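Local coordinates for protein cytochrome c (PDB 3A9F) that probably carries electrons to the P840 photosynthetic reaction centre of a green sulfur bacterium through a single c-type heme, at residues Asp28-Leu33 against Ala81-Ile86; Thr53-Lys56 against Asn62-Val65. All coordinates share one frame; numbering follows the deposited sequence.

Interaction 1 (Asp28-Leu33 against Ala81-Ile86); sequences DAAKKL and AKTIGI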
# COMPACT_ATOMS: atom_id res chain seq x y z
N ASP A 28 -7.47 7.95 -7.81
CA ASP A 28 -8.32 6.95 -8.46
C ASP A 28 -7.47 5.89 -9.14
O ASP A 28 -7.73 4.68 -9.01
CB ASP A 28 -9.27 7.60 -9.47
CG ASP A 28 -10.33 8.49 -8.81
OD1 ASP A 28 -10.69 8.25 -7.63
OD2 ASP A 28 -10.81 9.42 -9.48
N ALA A 29 -6.44 6.33 -9.86
CA ALA A 29 -5.51 5.42 -10.52
C ALA A 29 -4.74 4.62 -9.48
O ALA A 29 -4.50 3.42 -9.66
CB ALA A 29 -4.56 6.19 -11.43
N ALA A 30 -4.38 5.26 -8.37
CA ALA A 30 -3.65 4.57 -7.30
C ALA A 30 -4.49 3.45 -6.71
O ALA A 30 -3.98 2.35 -6.49
CB ALA A 30 -3.24 5.54 -6.22
N LYS A 31 -5.78 3.69 -6.50
CA LYS A 31 -6.67 2.65 -5.96
C LYS A 31 -6.72 1.46 -6.90
O LYS A 31 -6.74 0.30 -6.45
CB LYS A 31 -8.08 3.21 -5.75
CG LYS A 31 -9.07 2.21 -5.12
CD LYS A 31 -10.46 2.85 -4.98
CE LYS A 31 -11.48 1.89 -4.37
NZ LYS A 31 -11.86 0.84 -5.34
N LYS A 32 -6.74 1.71 -8.20
CA LYS A 32 -6.76 0.61 -9.17
C LYS A 32 -5.50 -0.23 -9.04
O LYS A 32 -5.58 -1.46 -9.09
CB LYS A 32 -6.92 1.16 -10.59
CG LYS A 32 -8.30 1.73 -10.82
CD LYS A 32 -8.45 2.28 -12.22
CE LYS A 32 -9.84 2.91 -12.40
NZ LYS A 32 -10.02 3.49 -13.74
N LEU A 33 -4.36 0.42 -8.86
CA LEU A 33 -3.10 -0.31 -8.70
C LEU A 33 -3.06 -1.13 -7.40
O LEU A 33 -2.58 -2.25 -7.40
CB LEU A 33 -1.93 0.66 -8.80
CG LEU A 33 -0.54 -0.01 -8.92
CD1 LEU A 33 -0.43 -0.97 -10.11
CD2 LEU A 33 0.53 1.07 -8.95
N ALA A 81 5.20 0.36 -5.39
CA ALA A 81 5.22 0.41 -3.93
C ALA A 81 5.01 1.84 -3.45
O ALA A 81 4.32 2.05 -2.45
CB ALA A 81 6.52 -0.14 -3.40
N LYS A 82 5.57 2.82 -4.16
CA LYS A 82 5.36 4.22 -3.78
C LYS A 82 3.89 4.61 -3.90
O LYS A 82 3.29 5.18 -2.98
CB LYS A 82 6.21 5.15 -4.65
CG LYS A 82 7.71 5.06 -4.39
CD LYS A 82 8.43 5.86 -5.46
CE LYS A 82 9.92 6.00 -5.27
NZ LYS A 82 10.47 6.79 -6.39
N THR A 83 3.29 4.28 -5.05
CA THR A 83 1.88 4.62 -5.30
C THR A 83 0.95 3.95 -4.30
O THR A 83 0.03 4.57 -3.77
CB THR A 83 1.54 4.22 -6.74
OG1 THR A 83 2.34 5.01 -7.63
CG2 THR A 83 0.05 4.41 -7.05
N ILE A 84 1.18 2.66 -4.08
CA ILE A 84 0.35 1.87 -3.19
C ILE A 84 0.45 2.39 -1.77
O ILE A 84 -0.57 2.53 -1.09
CB ILE A 84 0.74 0.38 -3.28
CG1 ILE A 84 0.31 -0.18 -4.64
CG2 ILE A 84 0.13 -0.43 -2.11
CD1 ILE A 84 0.94 -1.53 -4.99
N GLY A 85 1.66 2.69 -1.31
CA GLY A 85 1.83 3.23 0.04
C GLY A 85 1.09 4.54 0.25
O GLY A 85 0.47 4.76 1.28
N ILE A 86 1.18 5.43 -0.74
CA ILE A 86 0.47 6.71 -0.64
C ILE A 86 -1.03 6.48 -0.52
O ILE A 86 -1.68 7.05 0.36
CB ILE A 86 0.79 7.61 -1.84
CG1 ILE A 86 2.24 8.10 -1.76
CG2 ILE A 86 -0.20 8.79 -1.90
CD1 ILE A 86 2.78 8.65 -3.09
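The CG2 methyl of T83 packs on A30, 3.6 Å from A30 CB and almost as near to A30 CA, so that it presses on the backbone surface of helix 27-37 at a residue with little bulk of its own. The torsion of T83 turns CG2 anti to its own backbone N and out at the other helix, while OG1 folds back beside its own helix and makes a weak hydrogen bond with D79 O. L33 meets the same threonine at about a right angle, its CD2 standing 3.9 Å from T83 CG2. This is the packing of the N- and C-terminal helices of the cytochrome c fold; the axes of segments 28-33 and 81-86 approach to 8.7 Å with a signed crossing angle of -108°, a steep crossing. One turn contributes A30, the next L33, and T83 touches both. On the side nearer the heme, I84 turns its CG1 branch to L33, with 4.4 Å between I84 CG1 and L33 CG, a looser apolar contact. I84 also touches the heme, V34 and R37, whereas A30 is covered further by F25 and W87.

Interaction 2 (Thr53-Lys56 against Asn62-Val65); sequences TKYK and NLIV. With HEC (heme c), chain C.
Y55 meets I64 with one face of its ring and a heme propionate with its hydroxyl, while K54, the residue before it, lies on the other face and binds the same propionate. K54 runs out fully extended from CG, and its NZ gives a hydrogen bond of 2.9 Å to heme O2A. At the root of that chain K54 CG lies over one face of the Y55 ring, offset toward its rim. The opposite face receives I64: CB sits 3.7 Å from the ring centroid and only 11° off the normal, a CH-pi contact, while CD1 reaches forward to within 3.6 Å of Y55 CZ. With I64 CG1 anti to the backbone N (chi1 -166°), this branch follows the ring toward its hydroxyl. L63 comes only to the ring edge, its CD2 4.4 Å from Y55 CE1. In the ring plane, Y55 OH donates to heme O2A at 2.6 Å, so two donors hold one carboxylate oxygen, and their combined pull probably stabilises its negative charge. A phenylalanine here would probably leave O2A with K54 as its one donor from these two segments and the propionate freer to turn. Tyrosine and lysine, beside an aliphatic residue, line the heme c pocket around one of its two propionates.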
# COMPACT_ATOMS: atom_id res chain seq x y z
N THR A 53 -4.75 -1.53 12.01
CA THR A 53 -4.32 -1.45 13.40
C THR A 53 -2.80 -1.59 13.56
O THR A 53 -2.18 -0.86 14.33
CB THR A 53 -5.04 -2.47 14.31
OG1 THR A 53 -4.69 -3.79 13.91
CG2 THR A 53 -6.55 -2.30 14.22
N LYS A 54 -2.21 -2.52 12.81
CA LYS A 54 -0.80 -2.84 12.99
C LYS A 54 0.15 -1.95 12.19
O LYS A 54 1.28 -1.71 12.61
CB LYS A 54 -0.57 -4.33 12.67
CG LYS A 54 0.85 -4.84 12.88
CD LYS A 54 0.87 -6.37 12.80
CE LYS A 54 2.28 -6.91 12.92
NZ LYS A 54 2.27 -8.41 12.81
N TYR A 55 -0.30 -1.50 11.02
CA TYR A 55 0.59 -0.77 10.12
C TYR A 55 0.17 0.66 9.87
O TYR A 55 0.99 1.56 10.04
CB TYR A 55 0.77 -1.54 8.80
CG TYR A 55 1.37 -2.92 9.02
CD1 TYR A 55 2.72 -3.06 9.34
CD2 TYR A 55 0.59 -4.06 8.92
CE1 TYR A 55 3.28 -4.32 9.57
CE2 TYR A 55 1.14 -5.33 9.14
CZ TYR A 55 2.48 -5.45 9.45
OH TYR A 55 3.00 -6.70 9.69
N LYS A 56 -1.08 0.89 9.50
CA LYS A 56 -1.52 2.26 9.24
C LYS A 56 -1.50 3.13 10.49
O LYS A 56 -0.95 4.24 10.47
CB LYS A 56 -2.88 2.30 8.56
CG LYS A 56 -3.28 3.71 8.15
CD LYS A 56 -4.46 3.71 7.22
CE LYS A 56 -4.88 5.14 6.95
NZ LYS A 56 -5.69 5.28 5.73
N ASN A 62 4.73 1.82 4.62
CA ASN A 62 5.79 1.45 3.69
C ASN A 62 6.49 0.16 4.11
O ASN A 62 6.83 -0.66 3.27
CB ASN A 62 6.82 2.58 3.54
CG ASN A 62 7.77 2.31 2.40
OD1 ASN A 62 7.35 2.17 1.25
ND2 ASN A 62 9.05 2.21 2.71
N LEU A 63 6.66 -0.02 5.42
CA LEU A 63 7.24 -1.25 5.94
C LEU A 63 6.54 -2.48 5.37
O LEU A 63 7.18 -3.39 4.83
CB LEU A 63 7.18 -1.27 7.48
CG LEU A 63 7.77 -2.50 8.16
CD1 LEU A 63 9.29 -2.48 8.06
CD2 LEU A 63 7.35 -2.55 9.63
N ILE A 64 5.21 -2.52 5.50
CA ILE A 64 4.50 -3.72 5.07
C ILE A 64 4.44 -3.83 3.54
O ILE A 64 4.55 -4.94 2.99
CB ILE A 64 3.12 -3.88 5.77
CG1 ILE A 64 2.56 -5.29 5.57
CG2 ILE A 64 2.11 -2.84 5.32
CD1 ILE A 64 3.42 -6.42 6.11
N VAL A 65 4.31 -2.70 2.83
CA VAL A 65 4.25 -2.75 1.36
C VAL A 65 5.57 -3.29 0.81
O VAL A 65 5.58 -4.13 -0.10
CB VAL A 65 3.90 -1.38 0.78
CG1 VAL A 65 4.04 -1.36 -0.73
CG2 VAL A 65 2.46 -1.00 1.19
FE HEC C . 0.31 -9.61 1.61
CHA HEC C . 0.19 -11.03 4.71
CHB HEC C . -0.90 -6.67 2.95
CHC HEC C . 0.37 -8.18 -1.48
CHD HEC C . 1.64 -12.46 0.32
NA HEC C . -0.24 -8.98 3.45
C1A HEC C . -0.21 -9.73 4.62
C2A HEC C . -0.62 -8.90 5.73
C3A HEC C . -0.90 -7.68 5.23
C4A HEC C . -0.70 -7.72 3.81
CMA HEC C . -1.40 -6.42 5.97
CAA HEC C . -0.68 -9.37 7.19
CBA HEC C . 0.68 -9.15 7.84
CGA HEC C . 0.65 -9.43 9.32
O1A HEC C . -0.05 -10.37 9.75
O2A HEC C . 1.33 -8.71 10.06
NB HEC C . -0.23 -7.79 0.85
C1B HEC C . -0.63 -6.69 1.60
C2B HEC C . -0.69 -5.54 0.72
C3B HEC C . -0.32 -5.96 -0.50
C4B HEC C . -0.03 -7.37 -0.44
CMB HEC C . -1.06 -4.14 1.23
CAB HEC C . -0.11 -5.20 -1.81
CBB HEC C . 1.12 -4.28 -1.64
NC HEC C . 0.88 -10.22 -0.23
C1C HEC C . 0.79 -9.48 -1.39
C2C HEC C . 1.23 -10.30 -2.49
C3C HEC C . 1.56 -11.51 -2.00
C4C HEC C . 1.38 -11.46 -0.57
CMC HEC C . 1.18 -9.84 -3.96
CAC HEC C . 2.06 -12.78 -2.72
CBC HEC C . 3.32 -12.54 -3.59
ND HEC C . 0.82 -11.44 2.39
C1D HEC C . 1.40 -12.46 1.67
C2D HEC C . 1.70 -13.57 2.54
C3D HEC C . 1.25 -13.14 3.89
C4D HEC C . 0.72 -11.81 3.72
CMD HEC C . 2.35 -14.87 2.10
CAD HEC C . 1.34 -13.96 5.17
CBD HEC C . 2.74 -13.88 5.76
CGD HEC C . 2.96 -12.51 6.33
O1D HEC C . 2.25 -12.13 7.29
O2D HEC C . 3.83 -11.79 5.78

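Interactions 1 and 2 illustrate how a small helical cytochrome divides its contacts between scaffold and cofactor. They use four different helices, their centres 14 Å apart on opposite sides of the chain's centre, yet they meet where V65 of helix 61-70 packs on A81 and I84 of helix 78-91. Interaction 1 joins helices distant in sequence, is partly buried and held by van der Waals packing of methyl and other hydrocarbon groups, and reaches the heme only through I84. Interaction 2 joins two helices separated by a short turn, and two of its three touching residues are buried; it combines aliphatic-aromatic packing with hydrogen bonds to a heme propionate. Both supply pocket residues: I84 in the first, by its side-chain hydrocarbon, and K54 and Y55 in the second, by NZ and OH.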